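Local structure of nickel ABC transporter (Nickel-binding protein) (3T66) at residues 51-56 with 288-293; 67-72 with 123-128; 172-177 with 190-195; 244-249 with 449-454. The protein probably serves as the solute-binding component of an ABC transporter, named for nickel in a family generally assigned to peptide transport. One frame throughout, in Å; residues are numbered along the deposited sequence.

Contact 1: residues 51-56 with 288-293; sequences ENVTIA and IPTLPF
The side chain of V53 overlaps T290 and L291, meeting each at about a right angle. Its two methyls divide the work. CG1 lies anti to the backbone N (chi1 -157°) and touches CD2 of L291 at 3.8 Å, whereas CG2, beside that nitrogen, sits 3.8 Å from CB of T290 and also lies against the T290 carbonyl, with V53 CG2 to T290 O at 3.4 Å. The leucine reaches back with its branch end although its CB is directed away from 51-56. One residue further on, the methyl of T54 crosses the ring of P292 at a slant, T54 CG2 being 3.6 Å from P292 CG. On the same proline, CD faces two carbonyls, lying 3.8 Å from both N52 O and V53 O. V53 itself has a left-handed backbone conformation (phi 62°). It belongs to the loop joining strands 46-48 and 55-57, a small antiparallel hairpin; D49 accepts from the backbone N atoms of E51 and N52, and A56 pairs with R47. The opposing loop follows strand 280-282 and makes a type I beta turn, closed by a bond from L291 N to I288 O of 3.1 Å. The hairpin loop thus meets a turn rather than a strand edge, and no hydrogen bond joins the two segments: N52 O and T290 O, both acceptors, simply lie near each other. R475 touches V53 and I288, giving the valine a further neighbour, while beyond the proline the ring of F293 meets F287 edge-to-face and rests on helix 431-447 at T438 and E439.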
loop_
_atom_site.group_PDB
_atom_site.type_symbol
_atom_site.label_atom_id
_atom_site.label_comp_id
_atom_site.label_asym_id
_atom_site.label_seq_id
_atom_site.Cartn_x
_atom_site.Cartn_y
_atom_site.Cartn_z
ATOM N N GLU A 51 13.010 -7.054 5.075
ATOM C CA GLU A 51 13.173 -8.517 5.092
ATOM C C GLU A 51 11.899 -9.258 5.514
ATOM O O GLU A 51 11.457 -10.136 4.767
ATOM C CB GLU A 51 14.430 -9.003 5.828
ATOM N N ASN A 52 11.285 -8.902 6.644
ATOM C CA ASN A 52 10.080 -9.631 7.097
ATOM C C ASN A 52 8.752 -8.985 6.749
ATOM O O ASN A 52 7.681 -9.579 6.944
ATOM C CB ASN A 52 10.093 -9.824 8.608
ATOM C CG ASN A 52 11.411 -10.333 9.104
ATOM O OD1 ASN A 52 11.813 -11.461 8.769
ATOM N ND2 ASN A 52 12.123 -9.505 9.895
ATOM N N VAL A 53 8.811 -7.752 6.274
ATOM C CA VAL A 53 7.606 -6.973 6.056
ATOM C C VAL A 53 6.807 -6.702 7.353
ATOM O O VAL A 53 5.599 -6.505 7.320
ATOM C CB VAL A 53 6.715 -7.622 4.984
ATOM C CG1 VAL A 53 5.823 -6.600 4.389
ATOM C CG2 VAL A 53 7.550 -8.194 3.876
ATOM N N THR A 54 7.466 -6.668 8.503
ATOM C CA THR A 54 6.741 -6.253 9.712
ATOM C C THR A 54 7.183 -4.887 10.226
ATOM O O THR A 54 8.200 -4.358 9.805
ATOM C CB THR A 54 6.820 -7.288 10.887
ATOM O OG1 THR A 54 7.993 -7.055 11.663
ATOM C CG2 THR A 54 6.885 -8.691 10.372
ATOM N N ILE A 55 6.391 -4.355 11.154
ATOM C CA ILE A 55 6.665 -3.141 11.917
ATOM C C ILE A 55 7.906 -3.281 12.809
ATOM O O ILE A 55 7.915 -4.072 13.760
ATOM C CB ILE A 55 5.426 -2.815 12.730
ATOM C CG1 ILE A 55 4.249 -2.564 11.748
ATOM C CG2 ILE A 55 5.669 -1.604 13.585
ATOM C CD1 ILE A 55 2.892 -3.341 11.986
ATOM N N ALA A 56 8.946 -2.514 12.470
ATOM C CA ALA A 56 10.268 -2.579 13.096
ATOM C C ALA A 56 10.708 -1.228 13.667
ATOM O O ALA A 56 10.360 -0.169 13.128
ATOM C CB ALA A 56 11.269 -3.036 12.119
ATOM N N ILE A 288 -0.157 -9.814 0.393
ATOM C CA ILE A 288 0.988 -10.292 -0.358
ATOM C C ILE A 288 1.738 -11.392 0.360
ATOM O O ILE A 288 1.856 -11.403 1.573
ATOM C CB ILE A 288 1.965 -9.183 -0.780
ATOM C CG1 ILE A 288 2.233 -8.227 0.355
ATOM C CG2 ILE A 288 1.411 -8.417 -1.952
ATOM C CD1 ILE A 288 3.590 -7.702 0.266
ATOM N N PRO A 289 2.274 -12.317 -0.407
ATOM C CA PRO A 289 2.790 -13.471 0.264
ATOM C C PRO A 289 3.832 -13.152 1.353
ATOM O O PRO A 289 3.840 -13.817 2.371
ATOM C CB PRO A 289 3.389 -14.289 -0.896
ATOM C CG PRO A 289 2.676 -13.742 -2.149
ATOM C CD PRO A 289 2.597 -12.312 -1.847
ATOM N N THR A 290 4.672 -12.147 1.159
ATOM C CA THR A 290 5.809 -11.907 2.045
ATOM C C THR A 290 5.443 -11.394 3.450
ATOM O O THR A 290 6.282 -11.338 4.360
ATOM C CB THR A 290 6.804 -10.969 1.381
ATOM O OG1 THR A 290 6.190 -10.395 0.219
ATOM C CG2 THR A 290 7.969 -11.749 0.893
ATOM N N LEU A 291 4.170 -11.042 3.615
ATOM C CA LEU A 291 3.644 -10.525 4.872
ATOM C C LEU A 291 3.670 -11.641 5.878
ATOM O O LEU A 291 3.545 -12.802 5.504
ATOM C CB LEU A 291 2.234 -10.006 4.690
ATOM C CG LEU A 291 2.128 -8.568 4.187
ATOM C CD1 LEU A 291 0.789 -8.341 3.551
ATOM C CD2 LEU A 291 2.296 -7.545 5.306
ATOM N N PRO A 292 3.873 -11.298 7.162
ATOM C CA PRO A 292 3.974 -12.326 8.178
ATOM C C PRO A 292 2.626 -13.041 8.426
ATOM O O PRO A 292 2.606 -14.151 8.942
ATOM C CB PRO A 292 4.443 -11.537 9.401
ATOM C CG PRO A 292 3.883 -10.186 9.197
ATOM C CD PRO A 292 4.021 -9.954 7.741
ATOM N N PHE A 293 1.512 -12.426 8.039
ATOM C CA PHE A 293 0.178 -12.996 8.275
ATOM C C PHE A 293 -0.561 -13.444 7.035
ATOM O O PHE A 293 -1.782 -13.414 7.011
ATOM C CB PHE A 293 -0.712 -12.015 9.037
ATOM C CG PHE A 293 -0.700 -10.599 8.491
ATOM C CD1 PHE A 293 -1.440 -10.258 7.386
ATOM C CD2 PHE A 293 0.038 -9.591 9.133
ATOM C CE1 PHE A 293 -1.446 -8.935 6.921
ATOM C CE2 PHE A 293 0.019 -8.288 8.672
ATOM C CZ PHE A 293 -0.726 -7.964 7.569
#

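Contact 2: residues 67-72 with 123-128; sequences DGQHWT and HITTKE
Strands 70-72 and 123-126 run antiparallel at 151°, with W71 and I124 as a hydrogen-bonded pair: W71 N gives to I124 O at 3.0 Å, I124 N returns a bond to W71 O, and T126 N adds a third to Q69 O at 3.2 Å. H70 and T125, like T72 and H123, stand side by side on one face. W71 and I124 share the other, where F133 touches both. T126 meets two residues of the other segment through different branches. Its methyl CG2 lies 3.8 Å from W71 NE1, crossing the indole at a slant. The hydroxyl, held between its own backbone N and carbonyl carbon (chi1 49°), donates to E128 O at 2.8 Å and also faces the aliphatic part of Q69, whose CG is 3.6 Å from T126 OG1. The indole nitrogen W71 NE1 turns back to its own segment with a weak bond to G68 O. Ahead of the strand, D67 OD1 takes two backbone donors in different directions. H70 N, at 2.8 Å from D67 OD1, arrives on the syn side close to the carboxylate plane, whereas Q69 N comes from above it, 73° out. This Asx turn shapes the connection between strands 60-64 and 70-75, a beta hairpin that forms half of a four-stranded antiparallel sheet ordered 60-64, 70-75, 121-126, 112-118, in which the present pair is the central one.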
loop_
_atom_site.group_PDB
_atom_site.type_symbol
_atom_site.label_atom_id
_atom_site.label_comp_id
_atom_site.label_asym_id
_atom_site.label_seq_id
_atom_site.Cartn_x
_atom_site.Cartn_y
_atom_site.Cartn_z
ATOM N N ASP A 67 -2.173 -2.495 27.723
ATOM C CA ASP A 67 -3.598 -2.313 27.423
ATOM C C ASP A 67 -3.918 -1.621 26.096
ATOM O O ASP A 67 -5.084 -1.367 25.847
ATOM C CB ASP A 67 -4.168 -1.367 28.471
ATOM C CG ASP A 67 -3.556 0.065 28.364
ATOM O OD1 ASP A 67 -2.539 0.301 27.629
ATOM O OD2 ASP A 67 -4.079 0.974 29.042
ATOM N N GLY A 68 -2.913 -1.202 25.315
ATOM C CA GLY A 68 -3.163 -0.525 24.036
ATOM C C GLY A 68 -3.542 0.945 24.133
ATOM O O GLY A 68 -3.771 1.621 23.119
ATOM N N GLN A 69 -3.614 1.459 25.350
ATOM C CA GLN A 69 -3.935 2.864 25.534
ATOM C C GLN A 69 -2.746 3.623 26.108
ATOM O O GLN A 69 -2.445 4.746 25.685
ATOM C CB GLN A 69 -5.144 3.020 26.435
ATOM C CG GLN A 69 -5.488 4.476 26.689
ATOM C CD GLN A 69 -6.913 4.697 27.151
ATOM O OE1 GLN A 69 -7.398 5.820 27.145
ATOM N NE2 GLN A 69 -7.589 3.628 27.537
ATOM N N HIS A 70 -2.065 3.006 27.061
ATOM C CA HIS A 70 -0.864 3.600 27.606
ATOM C C HIS A 70 0.323 2.927 26.966
ATOM O O HIS A 70 0.579 1.734 27.181
ATOM C CB HIS A 70 -0.863 3.526 29.128
ATOM C CG HIS A 70 -2.115 4.086 29.726
ATOM N ND1 HIS A 70 -2.214 5.390 30.175
ATOM C CD2 HIS A 70 -3.339 3.536 29.895
ATOM C CE1 HIS A 70 -3.437 5.611 30.617
ATOM N NE2 HIS A 70 -4.144 4.505 30.444
ATOM N N TRP A 71 0.992 3.722 26.137
ATOM C CA TRP A 71 2.064 3.268 25.300
ATOM C C TRP A 71 3.331 3.849 25.812
ATOM O O TRP A 71 3.346 4.990 26.262
ATOM C CB TRP A 71 1.872 3.779 23.885
ATOM C CG TRP A 71 0.737 3.194 23.256
ATOM C CD1 TRP A 71 -0.543 3.661 23.278
ATOM C CD2 TRP A 71 0.724 1.985 22.529
ATOM N NE1 TRP A 71 -1.353 2.821 22.587
ATOM C CE2 TRP A 71 -0.608 1.774 22.112
ATOM C CE3 TRP A 71 1.709 1.046 22.188
ATOM C CZ2 TRP A 71 -0.999 0.649 21.353
ATOM C CZ3 TRP A 71 1.331 -0.088 21.418
ATOM C CH2 TRP A 71 -0.016 -0.267 21.007
ATOM N N THR A 72 4.412 3.093 25.706
ATOM C CA THR A 72 5.706 3.575 26.144
ATOM C C THR A 72 6.700 3.387 25.035
ATOM O O THR A 72 6.859 2.268 24.539
ATOM C CB THR A 72 6.196 2.748 27.340
ATOM O OG1 THR A 72 5.482 3.144 28.511
ATOM C CG2 THR A 72 7.690 2.937 27.545
ATOM N N HIS A 123 5.846 8.749 27.114
ATOM C CA HIS A 123 4.605 8.138 27.597
ATOM C C HIS A 123 3.448 8.719 26.828
ATOM O O HIS A 123 3.226 9.931 26.902
ATOM C CB HIS A 123 4.448 8.411 29.085
ATOM C CG HIS A 123 5.601 7.897 29.876
ATOM N ND1 HIS A 123 5.612 6.635 30.435
ATOM C CD2 HIS A 123 6.825 8.432 30.114
ATOM C CE1 HIS A 123 6.782 6.427 31.016
ATOM N NE2 HIS A 123 7.537 7.501 30.830
ATOM N N ILE A 124 2.730 7.898 26.069
ATOM C CA ILE A 124 1.735 8.452 25.184
ATOM C C ILE A 124 0.440 7.814 25.565
ATOM O O ILE A 124 0.391 6.621 25.842
ATOM C CB ILE A 124 2.084 8.215 23.704
ATOM C CG1 ILE A 124 3.124 9.220 23.224
ATOM C CG2 ILE A 124 0.878 8.379 22.840
ATOM C CD1 ILE A 124 3.852 8.778 21.953
ATOM N N THR A 125 -0.616 8.608 25.623
ATOM C CA THR A 125 -1.911 8.079 26.024
ATOM C C THR A 125 -2.777 8.442 24.899
ATOM O O THR A 125 -2.848 9.601 24.557
ATOM C CB THR A 125 -2.461 8.737 27.320
ATOM O OG1 THR A 125 -1.529 8.512 28.370
ATOM C CG2 THR A 125 -3.745 8.119 27.733
ATOM N N THR A 126 -3.412 7.442 24.311
ATOM C CA THR A 126 -4.320 7.643 23.199
ATOM C C THR A 126 -5.691 7.955 23.794
ATOM O O THR A 126 -5.964 7.626 24.966
ATOM C CB THR A 126 -4.389 6.369 22.377
ATOM O OG1 THR A 126 -4.611 5.280 23.258
ATOM C CG2 THR A 126 -3.088 6.104 21.701
ATOM N N LYS A 127 -6.575 8.563 23.013
ATOM C CA LYS A 127 -7.875 8.977 23.559
ATOM C C LYS A 127 -8.639 7.845 24.267
ATOM O O LYS A 127 -9.271 8.020 25.409
ATOM C CB LYS A 127 -8.668 9.652 22.469
ATOM C CG LYS A 127 -8.082 11.057 22.223
ATOM C CD LYS A 127 -8.126 11.542 20.757
ATOM C CE LYS A 127 -7.686 12.989 20.649
ATOM N NZ LYS A 127 -8.009 13.434 19.272
ATOM N N GLU A 128 -8.438 6.700 23.610
ATOM C CA GLU A 128 -9.065 5.408 23.839
ATOM C C GLU A 128 -8.096 4.297 23.409
ATOM O O GLU A 128 -7.211 4.517 22.579
ATOM C CB GLU A 128 -10.300 5.273 22.941
ATOM C CG GLU A 128 -10.009 5.271 21.408
ATOM C CD GLU A 128 -11.286 5.308 20.559
ATOM O OE1 GLU A 128 -11.448 4.446 19.668
ATOM O OE2 GLU A 128 -12.148 6.204 20.763
#

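Contact 3: residues 172-177 with 190-195; sequences KLELVR and SVTFSF
L173 N donates to F193 O at 2.8 Å, and F193 N answers to L173 O, a reciprocal pair repeated by L175 and V191. These bonds form an antiparallel ladder between strands 172-177 and 190-195, which follow one another in the chain; with 162-168 on the far side of 172-177 they make an antiparallel meander. The connection between the two strands carries D179, a calcium-binding residue about 10 Å from S190 between side chains, and R177 forms salt bridges with D179 and D189. On the face bearing K172, E174 and T192, the polar link is from T192 OG1 to E174 OE1 at 3.0 Å, on the syn lone pair of the carboxylate. The glutamate runs alongside the threonine; its bend at chi2 (-68°) folds CD over toward that neighbour, and the other oxygen, E174 OE2, packs 3.7 Å from T192 CG2. K172 NZ stands near OE2 only as a long salt bridge, its ammonium being bonded to S166 and T168. An alanine in place of E174 would probably leave the T192 hydroxyl without this acceptor and the K172 ammonium without its nearby negative charge. S190 and S194 turn their hydroxyls to H14 and H16 of the adjoining strand 14-19. The opposite face is apolar, built from L173, L175, V191 and F193; I35 of helix 35-38 touches L173 and F193, and I41 touches L175. There L173 CG packs 3.9 Å from F193 CB, while L175 CD1 touches two residues of the partner strand, lying 3.9 Å from V191 CB and 4.2 Å from F193 CB.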
loop_
_atom_site.group_PDB
_atom_site.type_symbol
_atom_site.label_atom_id
_atom_site.label_comp_id
_atom_site.label_asym_id
_atom_site.label_seq_id
_atom_site.Cartn_x
_atom_site.Cartn_y
_atom_site.Cartn_z
ATOM N N LYS A 172 12.872 20.457 -8.402
ATOM C CA LYS A 172 13.909 19.560 -7.867
ATOM C C LYS A 172 14.166 19.957 -6.420
ATOM O O LYS A 172 13.648 20.988 -5.925
ATOM C CB LYS A 172 15.233 19.684 -8.635
ATOM C CG LYS A 172 15.672 21.121 -8.885
ATOM C CD LYS A 172 17.141 21.351 -9.346
ATOM C CE LYS A 172 17.766 22.641 -8.572
ATOM N NZ LYS A 172 17.313 22.943 -7.045
ATOM N N LEU A 173 14.948 19.127 -5.738
ATOM C CA LEU A 173 15.569 19.547 -4.505
ATOM C C LEU A 173 16.979 18.998 -4.521
ATOM O O LEU A 173 17.276 18.061 -5.249
ATOM C CB LEU A 173 14.764 19.119 -3.275
ATOM C CG LEU A 173 14.540 17.644 -2.972
ATOM C CD1 LEU A 173 15.559 17.231 -1.980
ATOM C CD2 LEU A 173 13.199 17.446 -2.360
ATOM N N GLU A 174 17.849 19.592 -3.728
ATOM C CA GLU A 174 19.262 19.239 -3.754
ATOM C C GLU A 174 19.708 18.777 -2.363
ATOM O O GLU A 174 19.325 19.349 -1.314
ATOM C CB GLU A 174 20.121 20.436 -4.225
ATOM C CG GLU A 174 19.817 20.949 -5.633
ATOM C CD GLU A 174 20.212 19.970 -6.720
ATOM O OE1 GLU A 174 20.810 18.909 -6.362
ATOM O OE2 GLU A 174 19.951 20.279 -7.929
ATOM N N LEU A 175 20.526 17.734 -2.359
ATOM C CA LEU A 175 20.849 17.106 -1.102
ATOM C C LEU A 175 22.301 16.774 -1.054
ATOM O O LEU A 175 22.887 16.352 -2.062
ATOM C CB LEU A 175 20.033 15.850 -0.911
ATOM C CG LEU A 175 18.549 15.975 -1.112
ATOM C CD1 LEU A 175 18.111 14.730 -1.787
ATOM C CD2 LEU A 175 17.926 16.130 0.265
ATOM N N VAL A 176 22.852 16.956 0.135
ATOM C CA VAL A 176 24.266 16.838 0.389
ATOM C C VAL A 176 24.347 15.776 1.483
ATOM O O VAL A 176 23.474 15.742 2.347
ATOM C CB VAL A 176 24.883 18.220 0.852
ATOM N N ARG A 177 25.350 14.895 1.411
ATOM C CA ARG A 177 25.537 13.825 2.407
ATOM C C ARG A 177 25.646 14.462 3.755
ATOM O O ARG A 177 26.296 15.500 3.893
ATOM C CB ARG A 177 26.815 13.043 2.162
ATOM C CG ARG A 177 27.339 12.409 3.426
ATOM C CD ARG A 177 28.596 11.621 3.207
ATOM N NE ARG A 177 29.736 12.508 2.961
ATOM C CZ ARG A 177 30.341 12.695 1.784
ATOM N NH1 ARG A 177 29.963 12.048 0.698
ATOM N NH2 ARG A 177 31.360 13.529 1.710
ATOM N N SER A 190 26.497 13.423 -3.340
ATOM C CA SER A 190 25.244 14.203 -3.404
ATOM C C SER A 190 24.076 13.603 -4.206
ATOM O O SER A 190 24.282 12.767 -5.028
ATOM C CB SER A 190 25.544 15.553 -3.985
ATOM O OG SER A 190 25.612 15.442 -5.378
ATOM N N VAL A 191 22.849 14.067 -4.003
ATOM C CA VAL A 191 21.697 13.580 -4.806
ATOM C C VAL A 191 20.849 14.731 -5.278
ATOM O O VAL A 191 20.486 15.620 -4.480
ATOM C CB VAL A 191 20.688 12.716 -3.992
ATOM C CG1 VAL A 191 19.493 12.314 -4.836
ATOM C CG2 VAL A 191 21.345 11.517 -3.407
ATOM N N THR A 192 20.517 14.684 -6.571
ATOM C CA THR A 192 19.432 15.477 -7.119
ATOM C C THR A 192 18.179 14.633 -7.180
ATOM O O THR A 192 18.152 13.564 -7.806
ATOM C CB THR A 192 19.777 16.027 -8.503
ATOM O OG1 THR A 192 21.037 16.714 -8.441
ATOM C CG2 THR A 192 18.720 17.001 -8.978
ATOM N N PHE A 193 17.147 15.137 -6.515
ATOM C CA PHE A 193 15.824 14.504 -6.456
ATOM C C PHE A 193 14.874 15.430 -7.159
ATOM O O PHE A 193 14.565 16.490 -6.629
ATOM C CB PHE A 193 15.370 14.360 -4.979
ATOM C CG PHE A 193 14.158 13.489 -4.780
ATOM C CD1 PHE A 193 12.894 13.918 -5.157
ATOM C CD2 PHE A 193 14.276 12.262 -4.162
ATOM C CE1 PHE A 193 11.762 13.106 -4.947
ATOM C CE2 PHE A 193 13.161 11.444 -3.946
ATOM C CZ PHE A 193 11.907 11.868 -4.344
ATOM N N SER A 194 14.399 15.041 -8.323
ATOM C CA SER A 194 13.586 15.958 -9.095
ATOM C C SER A 194 12.346 15.261 -9.609
ATOM O O SER A 194 12.299 14.016 -9.653
ATOM C CB SER A 194 14.389 16.472 -10.281
ATOM O OG SER A 194 14.700 15.371 -11.075
ATOM N N PHE A 195 11.367 16.068 -10.031
ATOM C CA PHE A 195 10.033 15.578 -10.390
ATOM C C PHE A 195 9.626 15.874 -11.810
ATOM O O PHE A 195 9.832 16.974 -12.318
ATOM C CB PHE A 195 8.967 16.249 -9.551
ATOM C CG PHE A 195 9.468 16.874 -8.304
ATOM C CD1 PHE A 195 10.067 16.117 -7.319
ATOM C CD2 PHE A 195 9.274 18.215 -8.081
ATOM C CE1 PHE A 195 10.484 16.698 -6.160
ATOM C CE2 PHE A 195 9.678 18.804 -6.908
ATOM C CZ PHE A 195 10.284 18.051 -5.946
#

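Contact 4: residues 244-249 with 449-454; sequences LTMNLD and KIHSFL
A histidine side chain takes the acceptor role at M246: the backbone N of M246 donates to H451 ND1 at 3.0 Å in a nearly straight bond (167°). The nitrogen approaches at the edge of the imidazole, tilted 22° from its plane. Just before it, L244 and S452 form an antiparallel hydrogen-bonded pair, with S452 N bonded to L244 O at 3.2 Å. The H451 ring is framed by neighbours: T245 runs alongside and sets its CG2 3.6 Å from H451 CE1, and CG2 of I450 lies 3.5 Å above one ring face, displaced toward the rim. An alanine in place of H451 would probably leave the M246 N-H without its acceptor and open a gap beside the T245 methyl. The methionine slides past the histidine in the opposite direction; chi2 (176°) carries M246 SD to 3.7 Å from I450 O, and the chain, still extended at the next bond, brings CE to 4.0 Å from S452 N. At the other end L244 CG meets L454 CD1 at 4.1 Å, the two leucines crossing at a slant. K449, just past helix 431-447, takes the positive phi of a Schellman motif that closes the helix, and its ammonium bridges D446 and D263; S452 OG also bonds D263, on helix 256-265. That helix covers L244 and M246 through V262, strand 381-387 flanks 240-246 on its other edge, and Y402 of helix 395-402 touches I450 and F453.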
loop_
_atom_site.group_PDB
_atom_site.type_symbol
_atom_site.label_atom_id
_atom_site.label_comp_id
_atom_site.label_asym_id
_atom_site.label_seq_id
_atom_site.Cartn_x
_atom_site.Cartn_y
_atom_site.Cartn_z
ATOM N N LEU A 244 -12.376 -8.546 -7.623
ATOM C CA LEU A 244 -13.828 -8.441 -7.783
ATOM C C LEU A 244 -14.469 -8.435 -6.402
ATOM O O LEU A 244 -14.603 -9.486 -5.780
ATOM C CB LEU A 244 -14.397 -9.623 -8.587
ATOM C CG LEU A 244 -13.880 -9.853 -10.000
ATOM C CD1 LEU A 244 -14.585 -11.025 -10.646
ATOM C CD2 LEU A 244 -14.102 -8.598 -10.757
ATOM N N THR A 245 -14.861 -7.263 -5.923
ATOM C CA THR A 245 -15.670 -7.193 -4.712
ATOM C C THR A 245 -17.126 -7.602 -5.015
ATOM O O THR A 245 -17.762 -7.015 -5.902
ATOM C CB THR A 245 -15.648 -5.780 -4.121
ATOM O OG1 THR A 245 -14.318 -5.457 -3.688
ATOM C CG2 THR A 245 -16.626 -5.659 -2.945
ATOM N N MET A 246 -17.639 -8.576 -4.258
ATOM C CA MET A 246 -18.995 -9.149 -4.420
ATOM C C MET A 246 -20.074 -8.484 -3.576
ATOM O O MET A 246 -19.765 -7.827 -2.593
ATOM C CB MET A 246 -18.954 -10.627 -4.068
ATOM C CG MET A 246 -17.865 -11.336 -4.827
ATOM S SD MET A 246 -17.720 -13.034 -4.343
ATOM C CE MET A 246 -16.613 -13.667 -5.602
ATOM N N ASN A 247 -21.333 -8.649 -3.977
ATOM C CA ASN A 247 -22.486 -8.121 -3.235
ATOM C C ASN A 247 -23.386 -9.254 -2.702
ATOM O O ASN A 247 -24.277 -9.725 -3.411
ATOM C CB ASN A 247 -23.305 -7.173 -4.102
ATOM C CG ASN A 247 -24.549 -6.628 -3.389
ATOM O OD1 ASN A 247 -24.874 -7.031 -2.263
ATOM N ND2 ASN A 247 -25.252 -5.696 -4.053
ATOM N N LEU A 248 -23.163 -9.655 -1.450
ATOM C CA LEU A 248 -23.869 -10.774 -0.850
ATOM C C LEU A 248 -25.358 -10.541 -0.492
ATOM O O LEU A 248 -26.057 -11.471 -0.049
ATOM C CB LEU A 248 -23.138 -11.203 0.403
ATOM C CG LEU A 248 -21.645 -11.467 0.420
ATOM C CD1 LEU A 248 -21.361 -12.067 1.798
ATOM C CD2 LEU A 248 -21.256 -12.399 -0.688
ATOM N N ASP A 249 -25.832 -9.308 -0.660
ATOM C CA ASP A 249 -27.263 -9.016 -0.605
ATOM C C ASP A 249 -28.009 -9.584 -1.833
ATOM O O ASP A 249 -29.232 -9.516 -1.906
ATOM C CB ASP A 249 -27.483 -7.497 -0.480
ATOM C CG ASP A 249 -28.851 -7.128 0.153
ATOM O OD1 ASP A 249 -29.260 -7.775 1.165
ATOM O OD2 ASP A 249 -29.502 -6.179 -0.365
ATOM N N LYS A 449 -14.753 -17.908 0.476
ATOM C CA LYS A 449 -14.579 -17.082 -0.726
ATOM C C LYS A 449 -15.314 -15.756 -0.720
ATOM O O LYS A 449 -16.073 -15.488 -1.623
ATOM C CB LYS A 449 -14.962 -17.872 -1.966
ATOM C CG LYS A 449 -14.254 -17.411 -3.230
ATOM C CD LYS A 449 -12.720 -17.371 -3.086
ATOM C CE LYS A 449 -12.089 -18.756 -3.301
ATOM N NZ LYS A 449 -10.598 -18.771 -3.211
ATOM N N ILE A 450 -15.088 -14.915 0.278
ATOM C CA ILE A 450 -15.819 -13.661 0.333
ATOM C C ILE A 450 -15.464 -12.629 -0.735
ATOM O O ILE A 450 -16.312 -11.885 -1.153
ATOM C CB ILE A 450 -15.902 -13.062 1.735
ATOM C CG1 ILE A 450 -17.079 -13.667 2.471
ATOM C CG2 ILE A 450 -16.189 -11.596 1.686
ATOM C CD1 ILE A 450 -16.726 -14.727 3.389
ATOM N N HIS A 451 -14.281 -12.574 -1.283
ATOM C CA HIS A 451 -14.253 -11.876 -2.574
ATOM C C HIS A 451 -13.286 -12.566 -3.499
ATOM O O HIS A 451 -12.749 -13.609 -3.156
ATOM C CB HIS A 451 -13.872 -10.435 -2.400
ATOM C CG HIS A 451 -14.781 -9.664 -1.502
ATOM N ND1 HIS A 451 -16.067 -9.321 -1.863
ATOM C CD2 HIS A 451 -14.574 -9.113 -0.277
ATOM C CE1 HIS A 451 -16.613 -8.592 -0.902
ATOM N NE2 HIS A 451 -15.729 -8.448 0.069
ATOM N N SER A 452 -13.046 -12.018 -4.672
ATOM C CA SER A 452 -12.093 -12.679 -5.534
ATOM C C SER A 452 -10.925 -11.774 -5.670
ATOM O O SER A 452 -11.081 -10.654 -6.129
ATOM C CB SER A 452 -12.676 -12.961 -6.922
ATOM O OG SER A 452 -11.825 -13.838 -7.666
ATOM N N PHE A 453 -9.751 -12.249 -5.284
ATOM C CA PHE A 453 -8.575 -11.401 -5.367
ATOM C C PHE A 453 -7.789 -11.740 -6.597
ATOM O O PHE A 453 -7.336 -12.875 -6.758
ATOM C CB PHE A 453 -7.750 -11.475 -4.087
ATOM C CG PHE A 453 -8.489 -10.968 -2.914
ATOM C CD1 PHE A 453 -8.611 -9.591 -2.703
ATOM C CD2 PHE A 453 -9.165 -11.839 -2.091
ATOM C CE1 PHE A 453 -9.348 -9.075 -1.630
ATOM C CE2 PHE A 453 -9.924 -11.360 -1.017
ATOM C CZ PHE A 453 -10.020 -9.965 -0.783
ATOM N N LEU A 454 -7.667 -10.732 -7.466
ATOM C CA LEU A 454 -7.088 -10.854 -8.792
ATOM C C LEU A 454 -5.598 -10.623 -8.821
ATOM O O LEU A 454 -4.811 -11.566 -8.898
ATOM C CB LEU A 454 -7.766 -9.854 -9.699
ATOM C CG LEU A 454 -9.271 -10.056 -9.733
ATOM C CD1 LEU A 454 -9.925 -8.850 -10.413
ATOM C CD2 LEU A 454 -9.568 -11.353 -10.463
#

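In the fold
Contacts 3 and 4 are the buried pair, 44 Å apart between centres on opposite sides of the chain's centre; contacts 1 and 2 are partly exposed. Strand ladders carry contacts 2, 3 and 4, but their additions differ: an Asx turn at the start of one, a hydroxyl-carboxylate link in another, an imidazole acceptor in the last. Contact 1 has no bond across it and relies on methyl and proline packing between loops. Along the chain it encloses contacts 2 and 3 and interlocks with contact 4. Contacts 1 and 4 are also related by strand pairing, since strand 280-282, which precedes 288-293, pairs with strand 451-464.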